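Alpha-2,3-sialyltransferase (Campylobacter jejuni, PDB 2P2V) probably transfers sialic acid from a CMP-linked donor to sugar acceptors, and is here the N-terminal part of a longer protein, with a donor analogue bound. Local coordinates at residues K164-C169 and V223-L228; I34-L39 and N246-E251; S30-N35 and F53-Y58; C96-L101 and A120-E125. All blocks are in the same frame, centred on the assembly; numbering follows the deposited sequence.

Overall arrangement
Contacts 1 and 4 reach opposite ends of one parallel sheet, and their centres lie about 23 Å apart. Contact 1 is buried and joins two strands by regular main-chain bonds and aliphatic packing. Contact 4, also buried, has one bridge at the other edge, with a threonine hydroxyl and a tyrosine face taking over where the strands end. Contacts 2 and 3 belong to the loops and share Ile34 and Asn35. The surface contact 2 relies on a ring stack and asparagine bonds, whereas the mostly buried contact 3 rests on one tyrosine with charges at its rim. Tyr36 OH, bonded to Tyr58 O, links these two, and Leu228 O, bonded to Asn35 N, ties contact 1 to both.

Contact 1: residues K164-C169 and V223-L228; sequences KTIYLC and VNIYAL
Tyr167 and Tyr226 sit level with each other on neighbouring strands, and the side chain of Tyr167 carries much of the contact on its side of the sheet. Its CB rests 3.8 Å from Leu228 CG, the leucine crossing at about a right angle. Further out, CG and CD1 meet the CD2 branch of the same leucine, and CD1 also touches Tyr226 CB at 3.9 Å. Still nearer the tip, CE1 comes 4.0 Å from Tyr226 CD2. The two rings point the same way with planes 27° apart, but are slid so far that they barely overlap. Thr165 CG2 fills the edge of the Tyr226 ring in its plane, 3.7 Å from CE2; OG1 stands beside the backbone N (chi1 -46°), which leaves CG2 anti to that N.

The strands, 165-169 and 224-227, are parallel neighbours in the Rossmann-like sheet, and 224-227 is its outermost strand within the chain. Helix 207-221 lies in the connection between them, a beta-alpha-beta crossover. Main-chain bonds alternate across the pair, such as Ile166 N to Asn224 O at 2.8 Å. On the other side, facing helix 150-161, branched aliphatic residues suit the buried face: Leu168 CD1 presses on Ile225 CG2 at a tight 3.4 Å. At the strand start a water donates to Lys164 O and Asn224 OD1 and accepts from Thr165 OG1, at 3.2 Å from that hydroxyl.

Contact 2: residues I34-L39 and N246-E251; sequences INYKRL and NNFTLE
An offset stack of Tyr36 on Phe248 fastens the 3-10 turn of 36-38, in the loop after strand 21-25, to the irregular chain that runs from strand 224-227 toward the C-terminal helix. The two rings are almost parallel, with planes 5° apart and centroids separated by 4.1 Å, and each meets the other near its rim: Tyr36 CE1 lies over the face of Phe248, 3.3 Å from its CD2. Phe248 reaches this position with CG anti to the backbone N (chi1 -171°). On the opposite face of the tyrosine sits Ile34 CG2, leaving the ring between an aromatic and an aliphatic neighbour. A tyrosine suits this partly exposed place because its flat ring can stack while its hydroxyl bonds to Tyr58 O; Leu250 CD1 lies 3.9 Å from Tyr36 OH itself.

Asn246 grips the end of the turn twice, and asparagine fits because its side-chain amide adds a second N-H donor to the one on the backbone. Its N gives a straight bond of 3.1 Å to Lys37 O. Its side-chain ND2, with CG anti to the backbone N (chi1 -158°), donates to Leu39 O, also at 3.1 Å. That oxygen lies in the plane of the asparagine amide, whereas ND2 stands well above the carbonyl plane of Leu39. Neighbouring Arg38 turns elsewhere, to a salt bridge with Asp230. One water bridges the two segments, donating to Tyr36 O and, at 2.9 Å, to Asn247 O.

Contact 3: residues S30-N35 and F53-Y58; sequences SLKNIN and FEDKYY
The ring of Tyr58 has Lys32 CA over one face, 4.1 Å above the plane and toward the rim, and Lys56 CB over the opposite face. Its hydroxyl, at the far end of the ring, meets Asp55 OD1 at 2.6 Å; the tyrosine is the donor, approaching the syn side of the carboxylate, 28° out of its plane. Asp55 is placed for this by a chi1 of 64°, which sets CG between the backbone N and the carbonyl carbon. The aliphatic part of Lys32 crosses the tyrosine obliquely, with CG 3.8 Å from Tyr58 OH, and carries NZ on to a long salt bridge with Asp55 OD1, 3.9 Å away. A lysine suits this exposed margin, since its methylenes lie by the hydroxyl end of the ring while its charge stays at the surface.

Deeper in, Leu31 leans its CG on Tyr58 CB at 4.1 Å, with CG anti to its own backbone N (chi1 176°), and Ile34 CD1 comes 3.8 Å from Tyr58 O. Leu31 CD2 also touches Glu54 OE1, whose charge is met by Arg47, while Glu54 OE2 bonds to Tyr89. The contact joins the loops that follow strands 21-25 and 44-48 of the Rossmann-like sheet, a region where such folds commonly form their nucleotide sites; Leu31 itself is about 8 Å from the bound donor analogue. With no hydrogen bond between them, the two segments meet through apolar packing and one long salt bridge; the tyrosine O-H and, more distantly, the lysine ammonium would probably stabilise Asp55 as an anion.

Contact 4: residues C96-L101 and A120-E125; sequences CSTFNL and AKLGYE. With EDO (1,2-ethanediol), chain L.
Cys96 pairs with Leu122 in a parallel bridge at the edge of the Rossmann-like sheet, where strand 90-96 gives way to a loop and the short strand 121-122 runs into helix 124-127. Two main-chain bonds make the bridge: Cys96 N to Lys121 O, and Gly123 N to Cys96 O at 2.8 Å. Glycine suits its place, since a beta carbon on Gly123 would lie only 3.0 Å from Cys96 O.

A hydroxyl continues the polar link. With OG1 between the backbone N and the carbonyl carbon (chi1 41°), Thr98 donates to Cys96 O, which thus holds two donors, and accepts from Tyr124 N at 3.0 Å, near the start of the helix. Threonine serves well because one hydroxyl can do both.

Ring contacts come next. Asn100 CB lies over the centre of the Tyr124 ring, 3.6 Å from the centroid, in a CH-pi contact, and its amide stacks on the ring at 27°, with ND2 3.6 Å from Tyr124 CE1. Glu125 CG covers the opposite face. The main-chain O of Asn100 bonds to Lys138 and, weakly, to Asn115 of the second subunit.

Apolar packing fills the buried side: Leu122 CD2 touches Cys96 CB at 4.2 Å and Thr98 CG2 at 3.9 Å, with Phe113 of helix 107-116 against both Cys96 and Leu122. Charges lie at the partly exposed margin, where Lys121 NZ forms a salt bridge with Glu125 OE1 whose hydrogen bond is weak, and donates to O2 of a 1,2-ethanediol molecule 3.3 Å away.

Contact 1: residues K164-C169 and V223-L228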
# COMPACT_ATOMS: atom_id res chain seq x y z
N LYS A 164 7.18 31.80 10.70
CA LYS A 164 7.34 32.17 12.12
C LYS A 164 6.48 33.32 12.59
O LYS A 164 6.16 33.42 13.79
CB LYS A 164 8.82 32.40 12.44
CG LYS A 164 9.68 31.16 12.31
CD LYS A 164 9.15 29.99 13.14
CE LYS A 164 10.07 28.80 13.05
NZ LYS A 164 9.38 27.56 13.54
N THR A 165 6.08 34.19 11.65
CA THR A 165 5.19 35.28 11.97
C THR A 165 4.00 35.37 11.02
O THR A 165 4.17 35.62 9.84
CB THR A 165 5.91 36.66 11.96
OG1 THR A 165 7.14 36.54 12.69
CG2 THR A 165 5.03 37.66 12.65
N ILE A 166 2.81 35.24 11.58
CA ILE A 166 1.56 35.27 10.79
C ILE A 166 0.82 36.60 10.95
O ILE A 166 0.61 37.03 12.07
CB ILE A 166 0.63 34.13 11.27
CG1 ILE A 166 1.30 32.79 11.08
CG2 ILE A 166 -0.75 34.24 10.63
CD1 ILE A 166 0.71 31.71 11.90
N TYR A 167 0.39 37.22 9.84
CA TYR A 167 -0.45 38.39 9.90
C TYR A 167 -1.76 38.06 9.30
O TYR A 167 -1.81 37.66 8.12
CB TYR A 167 0.14 39.50 9.06
CG TYR A 167 1.52 39.87 9.54
CD1 TYR A 167 1.70 40.99 10.37
CD2 TYR A 167 2.60 39.11 9.19
CE1 TYR A 167 2.99 41.31 10.83
CE2 TYR A 167 3.90 39.44 9.63
CZ TYR A 167 4.07 40.55 10.44
OH TYR A 167 5.36 40.86 10.88
N LEU A 168 -2.80 38.23 10.09
CA LEU A 168 -4.13 37.81 9.66
C LEU A 168 -5.02 38.91 9.20
O LEU A 168 -5.03 39.99 9.79
CB LEU A 168 -4.84 37.10 10.81
CG LEU A 168 -4.12 35.88 11.37
CD1 LEU A 168 -4.83 35.52 12.68
CD2 LEU A 168 -4.12 34.70 10.39
N CYS A 169 -5.83 38.61 8.19
CA CYS A 169 -6.81 39.55 7.74
C CYS A 169 -7.96 38.79 7.12
O CYS A 169 -7.82 37.59 6.81
CB CYS A 169 -6.23 40.57 6.75
SG CYS A 169 -5.53 39.87 5.23
N VAL A 223 5.30 30.86 17.64
CA VAL A 223 5.28 31.77 16.53
C VAL A 223 4.47 32.96 17.01
O VAL A 223 3.87 32.92 18.10
CB VAL A 223 4.61 31.09 15.25
CG1 VAL A 223 5.38 29.89 14.77
CG2 VAL A 223 3.20 30.69 15.58
N ASN A 224 4.43 34.02 16.21
CA ASN A 224 3.71 35.21 16.55
C ASN A 224 2.57 35.42 15.59
O ASN A 224 2.75 35.18 14.41
CB ASN A 224 4.70 36.41 16.53
CG ASN A 224 5.63 36.37 17.75
OD1 ASN A 224 6.87 36.21 17.62
ND2 ASN A 224 5.03 36.41 18.94
N ILE A 225 1.42 35.82 16.10
CA ILE A 225 0.25 36.06 15.33
C ILE A 225 -0.29 37.47 15.56
O ILE A 225 -0.71 37.82 16.67
CB ILE A 225 -0.88 35.01 15.61
CG1 ILE A 225 -0.33 33.56 15.54
CG2 ILE A 225 -2.06 35.29 14.70
CD1 ILE A 225 -1.33 32.44 15.95
N TYR A 226 -0.29 38.26 14.48
CA TYR A 226 -0.83 39.61 14.49
C TYR A 226 -2.07 39.78 13.65
O TYR A 226 -2.30 39.01 12.71
CB TYR A 226 0.24 40.53 13.95
CG TYR A 226 1.46 40.53 14.83
CD1 TYR A 226 1.46 41.25 16.04
CD2 TYR A 226 2.59 39.81 14.48
CE1 TYR A 226 2.58 41.24 16.88
CE2 TYR A 226 3.71 39.80 15.30
CZ TYR A 226 3.69 40.53 16.49
OH TYR A 226 4.82 40.50 17.30
N ALA A 227 -2.83 40.82 13.97
CA ALA A 227 -3.91 41.31 13.12
C ALA A 227 -3.44 42.45 12.21
O ALA A 227 -2.43 43.12 12.51
CB ALA A 227 -5.10 41.77 13.97
N LEU A 228 -4.17 42.69 11.11
CA LEU A 228 -3.87 43.78 10.18
C LEU A 228 -5.04 44.77 10.02
O LEU A 228 -4.87 45.86 9.47
CB LEU A 228 -3.49 43.21 8.79
CG LEU A 228 -2.24 42.37 8.58
CD1 LEU A 228 -2.26 41.80 7.15
CD2 LEU A 228 -0.96 43.17 8.79
O HOH W 1 7.98 34.91 15.33
O HOH W 2 -6.93 41.56 10.96

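Contact 2: residues I34-L39 and N246-E251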
# COMPACT_ATOMS: atom_id res chain seq x y z
N ILE A 34 -7.81 46.38 5.28
CA ILE A 34 -6.45 46.11 5.72
C ILE A 34 -5.72 47.44 5.94
O ILE A 34 -5.86 48.36 5.14
CB ILE A 34 -5.66 45.31 4.67
CG1 ILE A 34 -6.21 43.87 4.54
CG2 ILE A 34 -4.21 45.20 5.02
CD1 ILE A 34 -5.87 43.22 3.16
N ASN A 35 -4.93 47.52 7.02
CA ASN A 35 -4.10 48.70 7.24
C ASN A 35 -2.75 48.40 6.63
O ASN A 35 -1.92 47.75 7.25
CB ASN A 35 -3.95 49.00 8.73
CG ASN A 35 -3.22 50.32 8.99
OD1 ASN A 35 -2.34 50.70 8.22
ND2 ASN A 35 -3.56 50.98 10.08
N TYR A 36 -2.53 48.85 5.39
CA TYR A 36 -1.33 48.41 4.68
C TYR A 36 -0.06 48.91 5.31
O TYR A 36 1.02 48.39 5.06
CB TYR A 36 -1.40 48.81 3.22
CG TYR A 36 -2.52 48.08 2.49
CD1 TYR A 36 -2.33 46.77 2.02
CD2 TYR A 36 -3.73 48.69 2.26
CE1 TYR A 36 -3.39 46.08 1.32
CE2 TYR A 36 -4.79 48.01 1.58
CZ TYR A 36 -4.60 46.70 1.12
OH TYR A 36 -5.62 46.03 0.45
N LYS A 37 -0.19 49.92 6.17
CA LYS A 37 1.01 50.43 6.87
C LYS A 37 1.67 49.41 7.84
O LYS A 37 2.87 49.50 8.14
CB LYS A 37 0.66 51.75 7.57
CG LYS A 37 -0.10 52.73 6.65
CD LYS A 37 -0.43 54.07 7.36
CE LYS A 37 -1.78 54.00 8.10
NZ LYS A 37 -2.88 53.46 7.21
N ARG A 38 0.85 48.45 8.30
CA ARG A 38 1.21 47.39 9.24
C ARG A 38 1.80 46.11 8.60
O ARG A 38 2.30 45.23 9.33
CB ARG A 38 -0.05 46.97 10.01
CG ARG A 38 -0.82 48.11 10.71
CD ARG A 38 -1.88 47.56 11.66
NE ARG A 38 -2.79 48.60 12.16
CZ ARG A 38 -2.46 49.47 13.12
NH1 ARG A 38 -3.34 50.40 13.52
NH2 ARG A 38 -1.25 49.41 13.67
N LEU A 39 1.74 45.96 7.28
CA LEU A 39 2.39 44.81 6.62
C LEU A 39 3.89 44.87 6.83
O LEU A 39 4.46 45.99 6.83
CB LEU A 39 2.06 44.78 5.12
CG LEU A 39 0.62 44.40 4.72
CD1 LEU A 39 0.36 44.65 3.22
CD2 LEU A 39 0.37 42.95 5.05
N ASN A 246 4.35 51.23 6.05
CA ASN A 246 4.56 50.57 4.77
C ASN A 246 3.53 51.15 3.80
O ASN A 246 2.50 51.67 4.23
CB ASN A 246 4.43 49.05 4.92
CG ASN A 246 5.15 48.29 3.81
OD1 ASN A 246 5.41 48.83 2.74
ND2 ASN A 246 5.48 47.02 4.06
N ASN A 247 3.82 51.12 2.51
CA ASN A 247 2.82 51.57 1.53
C ASN A 247 2.40 50.42 0.64
O ASN A 247 3.08 49.40 0.58
CB ASN A 247 3.33 52.74 0.67
CG ASN A 247 4.73 52.52 0.16
OD1 ASN A 247 5.02 51.48 -0.41
ND2 ASN A 247 5.62 53.51 0.35
N PHE A 248 1.27 50.59 -0.03
CA PHE A 248 0.74 49.55 -0.87
C PHE A 248 0.07 50.17 -2.06
O PHE A 248 -0.65 51.16 -1.92
CB PHE A 248 -0.27 48.76 -0.07
CG PHE A 248 -0.74 47.51 -0.75
CD1 PHE A 248 0.05 46.38 -0.78
CD2 PHE A 248 -1.99 47.48 -1.34
CE1 PHE A 248 -0.40 45.22 -1.42
CE2 PHE A 248 -2.45 46.32 -1.97
CZ PHE A 248 -1.64 45.21 -2.00
N THR A 249 0.28 49.58 -3.23
CA THR A 249 -0.49 49.99 -4.40
C THR A 249 -1.68 49.06 -4.58
O THR A 249 -1.53 47.90 -4.97
CB THR A 249 0.36 50.05 -5.72
OG1 THR A 249 1.49 50.91 -5.53
CG2 THR A 249 -0.48 50.57 -6.90
N LEU A 250 -2.85 49.59 -4.32
CA LEU A 250 -4.06 48.83 -4.46
C LEU A 250 -4.56 48.92 -5.90
O LEU A 250 -5.01 49.99 -6.34
CB LEU A 250 -5.11 49.31 -3.47
CG LEU A 250 -6.45 48.60 -3.54
CD1 LEU A 250 -6.27 47.09 -3.27
CD2 LEU A 250 -7.43 49.21 -2.56
N GLU A 251 -4.50 47.80 -6.61
CA GLU A 251 -4.84 47.72 -8.03
C GLU A 251 -6.25 47.18 -8.25
O GLU A 251 -6.68 46.24 -7.58
CB GLU A 251 -3.81 46.86 -8.75
CG GLU A 251 -3.89 46.87 -10.27
CD GLU A 251 -3.00 45.81 -10.92
OE1 GLU A 251 -1.98 45.41 -10.29
OE2 GLU A 251 -3.34 45.38 -12.07
O HOH W 3 2.07 47.49 2.54

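Contact 3: residues S30-N35 and F53-Y58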
# COMPACT_ATOMS: atom_id res chain seq x y z
N SER A 30 -13.39 42.42 6.36
CA SER A 30 -12.20 43.15 6.72
C SER A 30 -11.07 43.00 5.72
O SER A 30 -10.02 43.66 5.83
CB SER A 30 -11.71 42.72 8.10
OG SER A 30 -11.19 41.41 8.06
N LEU A 31 -11.24 42.14 4.73
CA LEU A 31 -10.26 42.09 3.64
C LEU A 31 -10.19 43.46 2.93
O LEU A 31 -9.15 43.85 2.42
CB LEU A 31 -10.65 40.99 2.64
CG LEU A 31 -9.86 40.78 1.35
CD1 LEU A 31 -8.47 40.13 1.67
CD2 LEU A 31 -10.72 39.96 0.37
N LYS A 32 -11.31 44.16 2.92
CA LYS A 32 -11.43 45.49 2.32
C LYS A 32 -10.81 46.60 3.21
O LYS A 32 -10.56 47.73 2.73
CB LYS A 32 -12.92 45.81 2.08
CG LYS A 32 -13.58 45.07 0.88
CD LYS A 32 -14.93 45.73 0.49
CE LYS A 32 -15.56 45.04 -0.75
NZ LYS A 32 -16.29 45.97 -1.70
N ASN A 33 -10.54 46.28 4.47
CA ASN A 33 -10.09 47.26 5.46
C ASN A 33 -8.74 46.89 6.09
O ASN A 33 -8.55 47.07 7.30
CB ASN A 33 -11.14 47.42 6.58
CG ASN A 33 -12.56 47.69 6.05
OD1 ASN A 33 -12.76 48.51 5.13
ND2 ASN A 33 -13.54 47.02 6.65
N ILE A 34 -7.81 46.38 5.28
CA ILE A 34 -6.45 46.11 5.72
C ILE A 34 -5.72 47.44 5.94
O ILE A 34 -5.86 48.36 5.14
CB ILE A 34 -5.66 45.31 4.67
CG1 ILE A 34 -6.21 43.87 4.54
CG2 ILE A 34 -4.21 45.20 5.02
CD1 ILE A 34 -5.87 43.22 3.16
N ASN A 35 -4.93 47.52 7.02
CA ASN A 35 -4.10 48.70 7.24
C ASN A 35 -2.75 48.40 6.63
O ASN A 35 -1.92 47.75 7.25
CB ASN A 35 -3.95 49.00 8.73
CG ASN A 35 -3.22 50.32 8.99
OD1 ASN A 35 -2.34 50.70 8.22
ND2 ASN A 35 -3.56 50.98 10.08
N PHE A 53 -13.10 36.25 -5.93
CA PHE A 53 -14.32 37.08 -5.93
C PHE A 53 -13.99 38.55 -5.63
O PHE A 53 -14.78 39.45 -5.98
CB PHE A 53 -15.31 36.58 -4.88
CG PHE A 53 -16.21 35.44 -5.33
CD1 PHE A 53 -15.73 34.39 -6.12
CD2 PHE A 53 -17.54 35.39 -4.90
CE1 PHE A 53 -16.55 33.32 -6.47
CE2 PHE A 53 -18.40 34.32 -5.29
CZ PHE A 53 -17.89 33.29 -6.07
N GLU A 54 -12.83 38.81 -5.02
CA GLU A 54 -12.39 40.18 -4.71
C GLU A 54 -12.38 41.07 -5.94
O GLU A 54 -11.94 40.66 -7.02
CB GLU A 54 -10.99 40.19 -4.04
CG GLU A 54 -9.84 39.79 -4.96
CD GLU A 54 -8.50 39.72 -4.24
OE1 GLU A 54 -8.50 39.93 -3.01
OE2 GLU A 54 -7.45 39.46 -4.90
N ASP A 55 -12.87 42.31 -5.77
CA ASP A 55 -12.99 43.29 -6.87
C ASP A 55 -11.68 44.07 -7.09
O ASP A 55 -11.48 44.70 -8.12
CB ASP A 55 -14.19 44.22 -6.60
CG ASP A 55 -14.02 45.08 -5.34
OD1 ASP A 55 -13.67 44.57 -4.24
OD2 ASP A 55 -14.27 46.30 -5.43
N LYS A 56 -10.79 44.01 -6.11
CA LYS A 56 -9.48 44.63 -6.27
C LYS A 56 -8.45 43.65 -5.75
O LYS A 56 -8.77 42.75 -4.99
CB LYS A 56 -9.37 45.95 -5.47
CG LYS A 56 -10.52 46.94 -5.72
CD LYS A 56 -10.39 48.21 -4.91
CE LYS A 56 -11.51 49.16 -5.32
NZ LYS A 56 -11.49 50.35 -4.43
N TYR A 57 -7.21 43.86 -6.13
CA TYR A 57 -6.15 43.02 -5.64
C TYR A 57 -5.75 43.43 -4.23
O TYR A 57 -4.65 43.96 -4.04
CB TYR A 57 -4.95 43.07 -6.56
CG TYR A 57 -5.17 42.34 -7.87
CD1 TYR A 57 -5.26 40.93 -7.92
CD2 TYR A 57 -5.30 43.06 -9.07
CE1 TYR A 57 -5.45 40.26 -9.12
CE2 TYR A 57 -5.52 42.39 -10.28
CZ TYR A 57 -5.58 41.00 -10.29
OH TYR A 57 -5.76 40.34 -11.46
N TYR A 58 -6.60 43.11 -3.24
CA TYR A 58 -6.33 43.53 -1.84
C TYR A 58 -5.01 43.07 -1.24
O TYR A 58 -4.49 43.71 -0.31
CB TYR A 58 -7.49 43.25 -0.91
CG TYR A 58 -8.76 43.97 -1.33
CD1 TYR A 58 -8.92 45.36 -1.11
CD2 TYR A 58 -9.81 43.28 -1.96
CE1 TYR A 58 -10.10 46.04 -1.51
CE2 TYR A 58 -10.99 43.95 -2.35
CZ TYR A 58 -11.12 45.33 -2.12
OH TYR A 58 -12.27 45.97 -2.52

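Contact 4: residues C96-L101 and A120-E125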
# COMPACT_ATOMS: atom_id res chain seq x y z
N CYS A 96 -5.40 21.12 -1.09
CA CYS A 96 -6.75 20.72 -0.68
C CYS A 96 -6.75 20.62 0.83
O CYS A 96 -5.95 19.86 1.41
CB CYS A 96 -7.07 19.37 -1.33
SG CYS A 96 -8.80 18.98 -0.99
N SER A 97 -7.52 21.48 1.49
CA SER A 97 -7.64 21.53 2.95
C SER A 97 -8.33 20.28 3.52
O SER A 97 -9.59 20.14 3.49
CB SER A 97 -8.40 22.78 3.35
OG SER A 97 -7.88 23.95 2.73
N THR A 98 -7.52 19.35 4.01
CA THR A 98 -7.96 18.01 4.33
C THR A 98 -7.53 17.60 5.73
O THR A 98 -6.53 18.09 6.24
CB THR A 98 -7.36 16.98 3.30
OG1 THR A 98 -5.98 17.29 3.00
CG2 THR A 98 -8.20 16.96 1.96
N PHE A 99 -8.23 16.65 6.32
CA PHE A 99 -7.92 16.16 7.66
C PHE A 99 -7.58 14.68 7.67
O PHE A 99 -7.16 14.19 8.70
CB PHE A 99 -9.11 16.41 8.62
CG PHE A 99 -9.42 17.88 8.81
CD1 PHE A 99 -10.47 18.46 8.11
CD2 PHE A 99 -8.58 18.70 9.59
CE1 PHE A 99 -10.76 19.83 8.21
CE2 PHE A 99 -8.86 20.07 9.73
CZ PHE A 99 -9.97 20.64 9.01
N ASN A 100 -7.86 13.92 6.57
CA ASN A 100 -7.73 12.48 6.50
C ASN A 100 -8.62 11.81 7.58
O ASN A 100 -8.17 11.07 8.48
CB ASN A 100 -6.26 12.02 6.67
CG ASN A 100 -6.03 10.57 6.33
OD1 ASN A 100 -6.85 9.93 5.68
ND2 ASN A 100 -4.84 10.02 6.77
N LEU A 101 -9.94 12.10 7.49
CA LEU A 101 -10.93 11.46 8.31
C LEU A 101 -12.02 11.02 7.34
O LEU A 101 -12.42 11.79 6.48
CB LEU A 101 -11.53 12.47 9.29
CG LEU A 101 -10.57 12.88 10.43
CD1 LEU A 101 -11.10 13.99 11.24
CD2 LEU A 101 -10.43 11.65 11.26
N ALA A 120 -1.27 19.26 -7.35
CA ALA A 120 -1.81 19.78 -6.10
C ALA A 120 -1.19 19.06 -4.88
O ALA A 120 -0.39 18.11 -5.05
CB ALA A 120 -3.35 19.71 -6.05
N LYS A 121 -1.55 19.48 -3.68
CA LYS A 121 -1.04 18.85 -2.45
C LYS A 121 -2.12 18.61 -1.43
O LYS A 121 -2.86 19.52 -1.14
CB LYS A 121 -0.04 19.84 -1.83
CG LYS A 121 0.59 19.38 -0.49
CD LYS A 121 1.53 18.16 -0.69
CE LYS A 121 1.92 17.60 0.65
NZ LYS A 121 3.09 16.66 0.48
N LEU A 122 -2.19 17.43 -0.83
CA LEU A 122 -3.13 17.26 0.25
C LEU A 122 -2.60 17.92 1.49
O LEU A 122 -1.51 17.52 1.97
CB LEU A 122 -3.34 15.76 0.52
CG LEU A 122 -4.07 15.07 -0.65
CD1 LEU A 122 -3.87 13.57 -0.46
CD2 LEU A 122 -5.59 15.54 -0.59
N GLY A 123 -3.38 18.84 2.04
CA GLY A 123 -2.99 19.55 3.27
C GLY A 123 -2.74 18.66 4.46
O GLY A 123 -1.89 18.98 5.30
N TYR A 124 -3.48 17.55 4.62
CA TYR A 124 -3.25 16.75 5.80
C TYR A 124 -1.82 16.21 5.89
O TYR A 124 -1.35 15.95 7.00
CB TYR A 124 -4.21 15.56 5.91
CG TYR A 124 -3.87 14.34 5.14
CD1 TYR A 124 -2.95 13.42 5.64
CD2 TYR A 124 -4.56 14.01 3.94
CE1 TYR A 124 -2.66 12.24 4.93
CE2 TYR A 124 -4.27 12.87 3.25
CZ TYR A 124 -3.34 11.98 3.76
OH TYR A 124 -3.07 10.81 3.08
N GLU A 125 -1.17 16.01 4.76
CA GLU A 125 0.17 15.43 4.70
C GLU A 125 1.16 16.40 5.35
O GLU A 125 2.30 16.00 5.75
CB GLU A 125 0.58 15.13 3.27
CG GLU A 125 -0.21 13.91 2.73
CD GLU A 125 0.10 13.51 1.29
OE1 GLU A 125 0.52 14.33 0.49
OE2 GLU A 125 -0.10 12.32 0.98
C1 EDO L . 3.26 14.57 -4.71
O1 EDO L . 2.52 13.43 -5.19
C2 EDO L . 3.60 14.40 -3.23
O2 EDO L . 3.67 15.68 -2.58